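Local coordinates for protein Baccell_00875 (Bacteroides cellulosilyticus DSM 14838, PDB 5NO8) that acts as a polysaccharide lyase, probably cleaving the L-rhamnose caps from glucuronic acid on complex arabinogalactan proteins, at residues A[550-555]-A[565-570]; A[543-548]-A[572-577]; A[614-619]-A[643-648]. All coordinates share one frame; numbering follows the deposited sequence.

Contact 1: residues A[550-555]-A[565-570]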
# COMPACT_ATOMS: atom_id res chain seq x y z
N GLN A 550 13.17 -6.31 -9.42
CA GLN A 550 12.67 -6.10 -10.79
C GLN A 550 13.87 -6.05 -11.75
O GLN A 550 13.90 -6.74 -12.78
CB GLN A 550 11.89 -4.77 -10.85
CG GLN A 550 11.28 -4.37 -12.19
CD GLN A 550 10.75 -2.94 -12.20
OE1 GLN A 550 11.21 -2.06 -11.44
NE2 GLN A 550 9.78 -2.68 -13.07
N PHE A 551 14.88 -5.29 -11.36
CA PHE A 551 16.11 -5.20 -12.14
C PHE A 551 16.86 -6.52 -12.23
O PHE A 551 17.22 -6.98 -13.34
CB PHE A 551 17.03 -4.15 -11.55
CG PHE A 551 18.32 -4.02 -12.28
CD1 PHE A 551 18.41 -3.17 -13.35
CD2 PHE A 551 19.41 -4.81 -11.93
CE1 PHE A 551 19.59 -3.06 -14.07
CE2 PHE A 551 20.59 -4.71 -12.63
CZ PHE A 551 20.68 -3.83 -13.69
N LEU A 552 17.12 -7.13 -11.08
CA LEU A 552 17.86 -8.38 -11.04
C LEU A 552 17.19 -9.53 -11.79
O LEU A 552 17.87 -10.33 -12.44
CB LEU A 552 18.17 -8.81 -9.61
CG LEU A 552 19.14 -7.92 -8.81
CD1 LEU A 552 19.01 -8.30 -7.35
CD2 LEU A 552 20.58 -8.08 -9.26
N ALA A 553 15.87 -9.63 -11.69
CA ALA A 553 15.16 -10.70 -12.38
C ALA A 553 15.27 -10.55 -13.91
O ALA A 553 15.47 -11.53 -14.63
CB ALA A 553 13.70 -10.75 -11.95
N GLN A 554 15.12 -9.32 -14.38
CA GLN A 554 15.34 -9.01 -15.79
C GLN A 554 16.79 -9.30 -16.21
O GLN A 554 17.03 -9.84 -17.29
CB GLN A 554 15.02 -7.57 -16.11
CG GLN A 554 13.55 -7.20 -16.05
CD GLN A 554 13.35 -5.74 -16.30
OE1 GLN A 554 13.20 -4.95 -15.35
NE2 GLN A 554 13.41 -5.34 -17.54
N LEU A 555 17.74 -8.92 -15.36
CA LEU A 555 19.15 -9.19 -15.67
C LEU A 555 19.40 -10.70 -15.74
O LEU A 555 20.10 -11.16 -16.65
CB LEU A 555 20.08 -8.52 -14.66
CG LEU A 555 21.59 -8.54 -15.00
CD1 LEU A 555 21.81 -7.93 -16.37
CD2 LEU A 555 22.39 -7.76 -13.96
N LEU A 565 19.73 -14.40 -9.95
CA LEU A 565 18.55 -15.12 -9.47
C LEU A 565 18.65 -15.49 -8.01
O LEU A 565 17.64 -15.47 -7.30
CB LEU A 565 18.25 -16.39 -10.29
CG LEU A 565 16.91 -17.12 -9.99
CD1 LEU A 565 15.71 -16.16 -9.92
CD2 LEU A 565 16.63 -18.21 -11.02
N ASP A 566 19.84 -15.88 -7.55
CA ASP A 566 20.01 -16.20 -6.12
C ASP A 566 19.75 -14.96 -5.24
O ASP A 566 19.13 -15.07 -4.19
CB ASP A 566 21.39 -16.84 -5.83
CG ASP A 566 21.52 -18.29 -6.37
OD1 ASP A 566 20.50 -18.94 -6.76
OD2 ASP A 566 22.65 -18.80 -6.38
N GLU A 567 20.16 -13.79 -5.71
CA GLU A 567 19.87 -12.54 -4.99
C GLU A 567 18.35 -12.20 -5.00
O GLU A 567 17.80 -11.81 -3.96
CB GLU A 567 20.67 -11.38 -5.55
CG GLU A 567 20.58 -10.10 -4.72
CD GLU A 567 21.05 -10.26 -3.28
OE1 GLU A 567 21.97 -11.07 -3.06
OE2 GLU A 567 20.53 -9.56 -2.39
N VAL A 568 17.71 -12.39 -6.14
CA VAL A 568 16.24 -12.29 -6.24
C VAL A 568 15.58 -13.14 -5.17
O VAL A 568 14.75 -12.64 -4.42
CB VAL A 568 15.71 -12.70 -7.65
CG1 VAL A 568 14.19 -12.88 -7.67
CG2 VAL A 568 16.14 -11.69 -8.70
N LYS A 569 15.95 -14.42 -5.11
CA LYS A 569 15.37 -15.35 -4.15
C LYS A 569 15.65 -14.97 -2.71
O LYS A 569 14.78 -15.15 -1.86
CB LYS A 569 15.85 -16.79 -4.41
CG LYS A 569 15.17 -17.41 -5.61
CD LYS A 569 15.69 -18.81 -5.86
CE LYS A 569 15.02 -19.41 -7.08
NZ LYS A 569 15.88 -20.46 -7.67
N ARG A 570 16.83 -14.43 -2.43
CA ARG A 570 17.15 -13.91 -1.09
C ARG A 570 16.25 -12.72 -0.72
O ARG A 570 15.85 -12.60 0.44
CB ARG A 570 18.63 -13.50 -0.95
CG ARG A 570 19.56 -14.67 -0.64
CD ARG A 570 20.97 -14.20 -0.24
NE ARG A 570 21.69 -13.61 -1.37
CZ ARG A 570 22.34 -14.30 -2.32
NH1 ARG A 570 22.42 -15.63 -2.28
NH2 ARG A 570 22.94 -13.64 -3.31

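Contact 2: residues A[543-548]-A[572-577]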
# COMPACT_ATOMS: atom_id res chain seq x y z
N SER A 543 9.29 0.76 -2.87
CA SER A 543 9.81 1.18 -4.17
C SER A 543 11.33 1.45 -4.19
O SER A 543 11.83 2.06 -5.12
CB SER A 543 9.00 2.34 -4.78
OG SER A 543 9.23 3.58 -4.15
N ILE A 544 12.04 0.99 -3.15
CA ILE A 544 13.48 0.67 -3.24
C ILE A 544 13.69 -0.83 -3.41
O ILE A 544 14.41 -1.27 -4.30
CB ILE A 544 14.23 1.16 -1.97
CG1 ILE A 544 14.13 2.68 -1.89
CG2 ILE A 544 15.68 0.66 -1.96
CD1 ILE A 544 14.51 3.24 -0.53
N VAL A 545 13.03 -1.63 -2.57
CA VAL A 545 13.21 -3.08 -2.59
C VAL A 545 12.67 -3.69 -3.89
O VAL A 545 13.34 -4.50 -4.54
CB VAL A 545 12.51 -3.75 -1.37
CG1 VAL A 545 12.60 -5.27 -1.44
CG2 VAL A 545 13.13 -3.24 -0.07
N ALA A 546 11.46 -3.30 -4.28
CA ALA A 546 10.85 -3.93 -5.46
C ALA A 546 11.67 -3.68 -6.73
O ALA A 546 11.92 -4.61 -7.47
CB ALA A 546 9.40 -3.52 -5.66
N PRO A 547 12.09 -2.42 -6.97
CA PRO A 547 12.93 -2.18 -8.16
C PRO A 547 14.26 -2.95 -8.20
O PRO A 547 14.70 -3.32 -9.29
CB PRO A 547 13.22 -0.70 -8.07
CG PRO A 547 12.00 -0.14 -7.43
CD PRO A 547 11.66 -1.15 -6.37
N ALA A 548 14.88 -3.17 -7.03
CA ALA A 548 16.10 -4.00 -6.96
C ALA A 548 15.83 -5.35 -7.58
O ALA A 548 16.59 -5.83 -8.42
CB ALA A 548 16.57 -4.18 -5.51
N MET A 572 13.21 -11.83 -2.08
CA MET A 572 11.74 -11.99 -2.26
C MET A 572 10.96 -11.92 -0.95
O MET A 572 9.96 -11.23 -0.93
CB MET A 572 11.38 -13.26 -3.02
CG MET A 572 11.61 -13.15 -4.51
SD MET A 572 10.39 -12.11 -5.33
CE MET A 572 9.00 -13.21 -5.27
N PRO A 573 11.41 -12.61 0.13
CA PRO A 573 10.65 -12.56 1.39
C PRO A 573 10.58 -11.16 2.01
O PRO A 573 9.58 -10.80 2.65
CB PRO A 573 11.40 -13.53 2.31
CG PRO A 573 12.16 -14.42 1.38
CD PRO A 573 12.57 -13.51 0.27
N VAL A 574 11.63 -10.37 1.81
CA VAL A 574 11.67 -9.00 2.24
C VAL A 574 10.65 -8.15 1.45
O VAL A 574 9.95 -7.30 2.03
CB VAL A 574 13.13 -8.47 2.18
CG1 VAL A 574 13.21 -6.98 2.40
CG2 VAL A 574 13.98 -9.21 3.21
N LEU A 575 10.52 -8.41 0.15
CA LEU A 575 9.51 -7.71 -0.64
C LEU A 575 8.09 -8.14 -0.27
O LEU A 575 7.17 -7.29 -0.18
CB LEU A 575 9.71 -7.97 -2.13
CG LEU A 575 8.70 -7.28 -3.04
CD1 LEU A 575 8.72 -5.80 -2.82
CD2 LEU A 575 9.00 -7.57 -4.50
N GLU A 576 7.90 -9.43 -0.06
CA GLU A 576 6.59 -9.96 0.27
C GLU A 576 6.08 -9.50 1.62
O GLU A 576 4.86 -9.44 1.83
CB GLU A 576 6.55 -11.49 0.19
CG GLU A 576 6.76 -11.98 -1.24
CD GLU A 576 6.58 -13.47 -1.40
OE1 GLU A 576 5.66 -14.03 -0.76
OE2 GLU A 576 7.32 -14.07 -2.20
N ALA A 577 6.99 -9.13 2.52
CA ALA A 577 6.60 -8.66 3.85
C ALA A 577 5.81 -7.34 3.84
O ALA A 577 5.05 -7.05 4.78
CB ALA A 577 7.82 -8.56 4.75

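Contact 3: residues A[614-619]-A[643-648]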
# COMPACT_ATOMS: atom_id res chain seq x y z
N TRP A 614 2.51 2.42 -7.21
CA TRP A 614 3.80 1.70 -7.17
C TRP A 614 3.72 0.32 -6.53
O TRP A 614 4.62 -0.50 -6.71
CB TRP A 614 4.93 2.51 -6.56
CG TRP A 614 5.48 3.63 -7.36
CD1 TRP A 614 5.80 4.84 -6.86
CD2 TRP A 614 5.85 3.68 -8.76
NE1 TRP A 614 6.32 5.64 -7.83
CE2 TRP A 614 6.36 4.95 -9.01
CE3 TRP A 614 5.76 2.78 -9.83
CZ2 TRP A 614 6.80 5.37 -10.28
CZ3 TRP A 614 6.18 3.19 -11.08
CH2 TRP A 614 6.70 4.45 -11.30
N SER A 615 2.62 -0.01 -5.84
CA SER A 615 2.37 -1.39 -5.44
C SER A 615 2.45 -2.35 -6.63
O SER A 615 2.72 -3.52 -6.45
CB SER A 615 1.01 -1.57 -4.76
OG SER A 615 -0.10 -1.30 -5.65
N THR A 616 2.19 -1.86 -7.84
CA THR A 616 2.25 -2.73 -9.03
C THR A 616 3.66 -3.14 -9.40
O THR A 616 3.82 -4.10 -10.12
CB THR A 616 1.55 -2.12 -10.26
OG1 THR A 616 2.18 -0.92 -10.68
CG2 THR A 616 0.07 -1.82 -9.94
N ILE A 617 4.69 -2.48 -8.86
CA ILE A 617 6.05 -2.94 -9.14
C ILE A 617 6.22 -4.34 -8.57
O ILE A 617 6.88 -5.18 -9.17
CB ILE A 617 7.13 -2.03 -8.51
CG1 ILE A 617 7.00 -0.58 -8.95
CG2 ILE A 617 8.52 -2.53 -8.93
CD1 ILE A 617 7.78 0.36 -8.06
N THR A 618 5.61 -4.62 -7.40
CA THR A 618 5.63 -5.95 -6.85
C THR A 618 4.97 -6.97 -7.79
O THR A 618 5.46 -8.07 -7.94
CB THR A 618 5.00 -5.97 -5.45
OG1 THR A 618 5.78 -5.13 -4.61
CG2 THR A 618 4.95 -7.36 -4.85
N GLY A 619 3.87 -6.57 -8.43
CA GLY A 619 3.27 -7.37 -9.49
C GLY A 619 4.27 -7.66 -10.61
O GLY A 619 4.36 -8.78 -11.04
N ARG A 643 -4.57 -6.24 -10.88
CA ARG A 643 -6.03 -6.18 -10.92
C ARG A 643 -6.58 -5.27 -9.81
O ARG A 643 -7.47 -4.44 -10.03
CB ARG A 643 -6.58 -7.60 -10.77
CG ARG A 643 -8.05 -7.69 -10.62
CD ARG A 643 -8.54 -9.08 -10.97
NE ARG A 643 -7.99 -10.04 -10.02
CZ ARG A 643 -7.28 -11.13 -10.29
NH1 ARG A 643 -7.01 -11.50 -11.54
NH2 ARG A 643 -6.89 -11.92 -9.30
N ASN A 644 -5.98 -5.37 -8.63
CA ASN A 644 -6.48 -4.62 -7.49
C ASN A 644 -6.22 -3.12 -7.62
O ASN A 644 -6.94 -2.32 -7.03
CB ASN A 644 -5.94 -5.21 -6.19
CG ASN A 644 -6.52 -6.57 -5.89
OD1 ASN A 644 -7.53 -6.97 -6.47
ND2 ASN A 644 -5.86 -7.32 -5.02
N ASN A 645 -5.23 -2.74 -8.42
CA ASN A 645 -4.99 -1.35 -8.70
C ASN A 645 -5.95 -0.75 -9.72
O ASN A 645 -5.95 0.45 -9.96
CB ASN A 645 -3.54 -1.12 -9.10
CG ASN A 645 -2.61 -1.06 -7.93
OD1 ASN A 645 -2.14 0.03 -7.58
ND2 ASN A 645 -2.30 -2.21 -7.34
N LEU A 646 -6.81 -1.56 -10.32
CA LEU A 646 -7.81 -1.02 -11.24
C LEU A 646 -8.80 -0.09 -10.59
O LEU A 646 -9.44 0.68 -11.29
CB LEU A 646 -8.57 -2.12 -11.98
CG LEU A 646 -7.73 -2.96 -12.94
CD1 LEU A 646 -8.58 -4.12 -13.41
CD2 LEU A 646 -7.22 -2.12 -14.10
N CYS A 647 -8.92 -0.13 -9.25
CA CYS A 647 -9.83 0.78 -8.57
C CYS A 647 -9.45 2.25 -8.70
O CYS A 647 -10.29 3.11 -8.47
CB CYS A 647 -10.00 0.40 -7.12
SG CYS A 647 -8.50 0.66 -6.14
N LEU A 648 -8.23 2.55 -9.15
CA LEU A 648 -7.78 3.94 -9.34
C LEU A 648 -8.31 4.57 -10.62
O LEU A 648 -8.06 5.74 -10.88
CB LEU A 648 -6.26 3.98 -9.34
CG LEU A 648 -5.56 3.52 -8.06
CD1 LEU A 648 -4.10 3.26 -8.37
CD2 LEU A 648 -5.74 4.53 -6.93

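Contact 1: residues A[550-555]-A[565-570]
This is a buried, apolar helix-helix contact within an antiparallel hairpin, in which Leu552 and Ala553 on helix 542-559 meet Glu567 and Val568 on helix 562-576. The short segment axes come within 8.7 Å of each other, with their N-to-C directions 148° apart. No hydrogen bond crosses, and the two sides together bury 175 Å².

Val568 makes its contact through a single branch, CG2. This methyl lies 3.6 Å from Leu552 CB and equally 3.6 Å from the backbone N of Ala553, a position that brings it down onto the helix backbone. The Ala553 side chain is small enough to let the methyl approach, with 4.2 Å between Ala553 CB and Val568 CG2. CG2 can reach this site because it stands anti to the carbonyl carbon of Val568, while CG1 takes the position anti to N.

Farther out along Leu552, the CD1 methyl lies 3.6 Å from Glu567 CG, so the aliphatic stem of the acid does the packing. The Glu567 chain then bends at chi2 (59°), which turns the carboxylate away from helix 542-559. There OE1 takes two donors of Arg570 from the same face: NH2 at 2.8 Å from OE1 and NE at 3.1 Å from OE1. OE2 is bonded to Gln571, so both oxygens are held. With an alanine in place of Glu567, Leu552 CD1 would probably lose its methylene cover and the Arg570 guanidinium the carboxylate it grips.

Around the pair, Ala553 and Val568 rest on Tyr624 and Tyr625 of helix 615-629, respectively. Glu567 touches Val527 of helix 509-529, so both helices pack against this part of the hairpin.

Contact 2: residues A[543-548]-A[572-577]
Val545 and Leu575 mark the closest backbone approach, their CA atoms 6.2 Å apart, where helices 542-559 and 562-576 run antiparallel with segment axes 9.5 Å apart at an angle of 141°.

Leu575 and Val545 carry most of the contact in nearly equal measure, and the leucine meets different partners with its stem and its fork. Its CB lies 4.0 Å from Val545 CG1, while CD1 reaches on to Ala546, ending 3.7 Å from Ala546 CB. The extended first torsion explains this reach: CG is anti to the backbone N (chi1 180°), which carries the branched end across to the facing helix. CD2 also comes near, at 4.2 Å from Ala546 CA. Ala546 thus offers a low surface on which the leucine fork can settle.

The Val545 and Leu575 side chains lie alongside each other, pointing opposite ways, so the valine does not butt against the leucine fork. Val545 CG1 also touches a second side chain, Val574, at 4.2 Å between the two CG1 atoms. The side-chain pairs that meet are all apolar, with 168 Å² of buried surface and no hydrogen bond between the segments.

Tyr533 and Tyr540 border the two valines, and helix 615-629 covers the side of Ala546 and Leu575. Two helices joined by a short turn and packed antiparallel form an alpha-alpha hairpin, here sealed by valine, alanine and leucine side chains, consistent with the repeated helix pairs of the chain's largely helical C-terminal half.

Contact 3: residues A[614-619]-A[643-648]
Asn645, with 58 Å² buried, fits its side-chain amide against two neighbouring residues of the facing segment, Thr616 (30 Å²) and Ser615 (24 Å²). The two residues approach the flat group in different ways. Ser615 meets it within its plane: Asn645 ND2 donates to Ser615 OG at 2.9 Å, with OG only 11° out of the amide plane, although the N-H...O angle of 147° shows a bent bond. Thr616 comes over a face. Its CG2 methyl stands 3.4 Å from Asn645 CG and 3.5 Å from Asn645 ND2, almost directly above the amide carbon CG.

Further bonds fix each group. Ser615 OG is also bonded to the backbone O of His612, so the hydroxyl both receives the asparagine N-H and binds a carbonyl. Thr616 OG1 is tied to Tyr613 O in the same fashion. With OG1 lying between the backbone N and the carbonyl carbon (chi1 63°), the methyl is the branch that faces Asn645. ND2 itself has a second partner in Val641 O, in helix 632-644, so the amide is also held by the chain just before it. The nearest CA atoms, those of Thr616 and Asn645, are 7.4 Å apart.

Ala683 of helix 682-692 touches both Thr616 and Asn645. The contact joins the beginning of helix 615-629 to the C-terminal region of helix 632-644, as expected at the open end of an antiparallel alpha-alpha hairpin.

Contacts 1 and 2 lie on one hairpin, helices 542-559 and 562-576, with centres about 11 Å apart. Contact 1 is nested inside the chain loop that contact 2 closes, nearer the turn. Contact 3 follows in series on the next hairpin, helices 615-629 and 632-644; its centre is about 15 Å from that of contact 2 and about 21 Å from that of contact 1. Ile617 links the hairpins: its CG2 packs 3.5 Å from Ala546 CB and 3.7 Å from Gln550 OE1. Leu575 CD1 adds a touch to Thr618 OG1. Successive antiparallel hairpins laid side by side in this way are consistent with a helical domain assembled from such pairs.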